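Local coordinates for protein Myo-inositol 2-dehydrogenase (Lactobacillus plantarum WCFS1, PDB 3CEA) that probably oxidises myo-inositol to scyllo-inosose with NAD as the hydride acceptor, as a Rossmann-fold member of the Gfo/Idh/MocA oxidoreductase family, at residues Glu21-His26 and Thr299-Asp304. Sequence-based numbering, arbitrary orientation.
Sequences ERHARH and TDEVQD
His26 and Thr299 mark the nearest backbone approach, their CA atoms 6.3 Å apart, where helical segments 21-26 and 299-304 pass with axes 10.5 Å apart and N-to-C directions 62° from each other. The hydroxyl OG1 of Thr299 sits over the centre of the His26 imidazole, 3.1 Å above its plane; Arg22 O lies against the opposite face, nearer the rim, so the ring is sandwiched between two oxygens. A hydrogen bond between NE2 and Asp295 OD1 probably helps to fix the ring's rotation, while Thr299 OG1 is itself hydrogen-bonded to the carbonyl of Asp295. An alanine in place of His26 would probably leave the Thr299 hydroxyl facing a gap and cost Asp295 one partner. Helix 20-29 follows the first strand of the Rossmann domain and the probable GxGxxG turn, which His23 touches; helix 295-311, from much later in the chain, packs across it near the NAD. One turn before His26, the His23 ring meets Val302 CG2 obliquely, 3.7 Å from ND1. CG of His23 is anti to the carbonyl carbon (chi1 -85°), directing CE1 toward Glu301 OE2, which lies 3.9 Å away in the ring plane. NE2 of His23 bonds to Glu101, and Phe298 meets the same ring nearly perpendicularly. Glu301, whose side chain comes within about 5 Å of the NAD, also packs on Met131 and Tyr134.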
ATOM      1  N   GLU A  21      14.916 -26.049  15.987  1.00 47.26           N
ATOM      2  CA  GLU A  21      14.526 -25.439  17.260  1.00 47.75           C
ATOM      3  C   GLU A  21      13.079 -24.942  17.265  1.00 46.91           C
ATOM      4  O   GLU A  21      12.414 -24.987  18.300  1.00 47.28           O
ATOM      5  CB  GLU A  21      15.498 -24.321  17.665  1.00 47.56           C
ATOM      6  CG  GLU A  21      15.422 -23.041  16.838  1.00 49.40           C
ATOM      7  CD  GLU A  21      16.276 -21.922  17.412  1.00 49.62           C
ATOM      8  OE1 GLU A  21      17.415 -22.196  17.859  1.00 54.66           O
ATOM      9  OE2 GLU A  21      15.809 -20.762  17.412  1.00 54.49           O
ATOM     10  N   ARG A  22      12.602 -24.484  16.110  1.00 46.04           N
ATOM     11  CA  ARG A  22      11.227 -24.016  15.962  1.00 45.42           C
ATOM     12  C   ARG A  22      10.242 -25.191  15.969  1.00 45.02           C
ATOM     13  O   ARG A  22       9.221 -25.149  16.663  1.00 44.49           O
ATOM     14  CB  ARG A  22      11.079 -23.181  14.684  1.00 45.41           C
ATOM     15  CG  ARG A  22       9.776 -22.402  14.590  1.00 44.84           C
ATOM     16  CD  ARG A  22       9.717 -21.535  13.338  1.00 45.07           C
ATOM     17  NE  ARG A  22      10.680 -20.436  13.375  1.00 43.72           N
ATOM     18  CZ  ARG A  22      10.483 -19.275  13.999  1.00 43.26           C
ATOM     19  NH1 ARG A  22       9.350 -19.043  14.652  1.00 42.98           N
ATOM     20  NH2 ARG A  22      11.422 -18.340  13.967  1.00 40.88           N
ATOM     21  N   HIS A  23      10.562 -26.231  15.196  1.00 44.84           N
ATOM     22  CA  HIS A  23       9.798 -27.479  15.194  1.00 44.71           C
ATOM     23  C   HIS A  23       9.684 -28.089  16.588  1.00 44.81           C
ATOM     24  O   HIS A  23       8.611 -28.541  16.982  1.00 44.70           O
ATOM     25  CB  HIS A  23      10.426 -28.504  14.245  1.00 44.50           C
ATOM     26  CG  HIS A  23       9.989 -28.367  12.820  1.00 43.58           C
ATOM     27  ND1 HIS A  23       8.697 -28.040  12.463  1.00 42.87           N
ATOM     28  CD2 HIS A  23      10.665 -28.549  11.661  1.00 42.40           C
ATOM     29  CE1 HIS A  23       8.603 -28.006  11.147  1.00 42.70           C
ATOM     30  NE2 HIS A  23       9.782 -28.313  10.636  1.00 42.01           N
ATOM     31  N   ALA A  24      10.796 -28.100  17.323  1.00 45.22           N
ATOM     32  CA  ALA A  24      10.838 -28.645  18.682  1.00 45.60           C
ATOM     33  C   ALA A  24       9.967 -27.844  19.648  1.00 45.92           C
ATOM     34  O   ALA A  24       9.281 -28.421  20.490  1.00 45.86           O
ATOM     35  CB  ALA A  24      12.271 -28.710  19.185  1.00 45.49           C
ATOM     36  N   ARG A  25       9.998 -26.520  19.515  1.00 46.50           N
ATOM     37  CA  ARG A  25       9.157 -25.632  20.320  1.00 47.05           C
ATOM     38  C   ARG A  25       7.669 -25.897  20.092  1.00 47.17           C
ATOM     39  O   ARG A  25       6.908 -26.015  21.054  1.00 47.23           O
ATOM     40  CB  ARG A  25       9.481 -24.162  20.033  1.00 47.16           C
ATOM     41  CG  ARG A  25      10.743 -23.646  20.705  1.00 48.67           C
ATOM     42  CD  ARG A  25      10.900 -22.153  20.473  1.00 51.82           C
ATOM     43  NE  ARG A  25      12.071 -21.600  21.151  1.00 54.49           N
ATOM     44  CZ  ARG A  25      13.201 -21.242  20.543  1.00 55.42           C
ATOM     45  NH1 ARG A  25      13.335 -21.371  19.228  1.00 55.15           N
ATOM     46  NH2 ARG A  25      14.203 -20.749  21.259  1.00 55.36           N
ATOM     47  N   HIS A  26       7.266 -25.994  18.822  1.00 47.12           N
ATOM     48  CA  HIS A  26       5.873 -26.267  18.460  1.00 47.14           C
ATOM     49  C   HIS A  26       5.432 -27.636  18.965  1.00 47.47           C
ATOM     50  O   HIS A  26       4.297 -27.811  19.414  1.00 47.45           O
ATOM     51  CB  HIS A  26       5.672 -26.201  16.942  1.00 46.84           C
ATOM     52  CG  HIS A  26       5.874 -24.838  16.355  1.00 47.19           C
ATOM     53  ND1 HIS A  26       6.257 -24.647  15.045  1.00 48.09           N
ATOM     54  CD2 HIS A  26       5.750 -23.603  16.895  1.00 46.59           C
ATOM     55  CE1 HIS A  26       6.354 -23.352  14.802  1.00 47.81           C
ATOM     56  NE2 HIS A  26       6.056 -22.697  15.909  1.00 47.20           N
ATOM     57  N   THR A 299       3.483 -25.019  12.025  1.00 42.57           N
ATOM     58  CA  THR A 299       2.686 -25.629  13.080  1.00 42.56           C
ATOM     59  C   THR A 299       1.584 -26.490  12.467  1.00 42.92           C
ATOM     60  O   THR A 299       1.442 -27.661  12.818  1.00 42.86           O
ATOM     61  CB  THR A 299       2.100 -24.558  14.028  1.00 42.44           C
ATOM     62  OG1 THR A 299       3.172 -23.853  14.662  1.00 42.98           O
ATOM     63  CG2 THR A 299       1.223 -25.187  15.105  1.00 42.95           C
ATOM     64  N   ASP A 300       0.832 -25.911  11.532  1.00 43.23           N
ATOM     65  CA  ASP A 300      -0.295 -26.599  10.905  1.00 43.86           C
ATOM     66  C   ASP A 300       0.098 -27.875  10.147  1.00 44.14           C
ATOM     67  O   ASP A 300      -0.648 -28.862  10.171  1.00 44.51           O
ATOM     68  CB  ASP A 300      -1.091 -25.639  10.008  1.00 43.93           C
ATOM     69  CG  ASP A 300      -1.887 -24.601  10.809  1.00 44.97           C
ATOM     70  OD1 ASP A 300      -2.014 -24.743  12.046  1.00 45.35           O
ATOM     71  OD2 ASP A 300      -2.396 -23.636  10.194  1.00 44.05           O
ATOM     72  N   GLU A 301       1.262 -27.861   9.494  1.00 43.88           N
ATOM     73  CA  GLU A 301       1.740 -29.036   8.747  1.00 43.89           C
ATOM     74  C   GLU A 301       2.160 -30.185   9.660  1.00 44.41           C
ATOM     75  O   GLU A 301       1.902 -31.352   9.352  1.00 44.78           O
ATOM     76  CB  GLU A 301       2.883 -28.679   7.786  1.00 43.72           C
ATOM     77  CG  GLU A 301       4.222 -28.393   8.449  1.00 43.41           C
ATOM     78  CD  GLU A 301       5.393 -28.478   7.494  1.00 43.60           C
ATOM     79  OE1 GLU A 301       5.221 -28.971   6.358  1.00 43.07           O
ATOM     80  OE2 GLU A 301       6.497 -28.056   7.892  1.00 43.69           O
ATOM     81  N   VAL A 302       2.813 -29.850  10.772  1.00 44.57           N
ATOM     82  CA  VAL A 302       3.249 -30.846  11.748  1.00 44.63           C
ATOM     83  C   VAL A 302       2.035 -31.447  12.453  1.00 44.50           C
ATOM     84  O   VAL A 302       1.991 -32.653  12.703  1.00 44.69           O
ATOM     85  CB  VAL A 302       4.276 -30.260  12.753  1.00 44.74           C
ATOM     86  CG1 VAL A 302       4.500 -31.201  13.931  1.00 44.09           C
ATOM     87  CG2 VAL A 302       5.597 -29.982  12.048  1.00 45.42           C
ATOM     88  N   GLN A 303       1.049 -30.601  12.748  1.00 44.24           N
ATOM     89  CA  GLN A 303      -0.223 -31.055  13.299  1.00 44.21           C
ATOM     90  C   GLN A 303      -0.930 -32.000  12.326  1.00 44.07           C
ATOM     91  O   GLN A 303      -1.492 -33.013  12.742  1.00 44.02           O
ATOM     92  CB  GLN A 303      -1.127 -29.865  13.641  1.00 44.30           C
ATOM     93  CG  GLN A 303      -2.422 -30.246  14.363  1.00 44.08           C
ATOM     94  CD  GLN A 303      -2.181 -30.729  15.782  1.00 44.67           C
ATOM     95  OE1 GLN A 303      -1.771 -29.958  16.651  1.00 45.24           O
ATOM     96  NE2 GLN A 303      -2.437 -32.011  16.022  1.00 44.31           N
ATOM     97  N   ASP A 304      -0.889 -31.664  11.037  1.00 44.03           N
ATOM     98  CA  ASP A 304      -1.478 -32.502   9.994  1.00 44.11           C
ATOM     99  C   ASP A 304      -0.803 -33.873   9.941  1.00 44.03           C
ATOM    100  O   ASP A 304      -1.478 -34.895   9.795  1.00 43.91           O
ATOM    101  CB  ASP A 304      -1.407 -31.809   8.629  1.00 44.13           C
ATOM    102  CG  ASP A 304      -2.089 -32.610   7.524  1.00 44.72           C
ATOM    103  OD1 ASP A 304      -3.275 -32.981   7.685  1.00 45.49           O
ATOM    104  OD2 ASP A 304      -1.437 -32.862   6.487  1.00 44.14           O
TER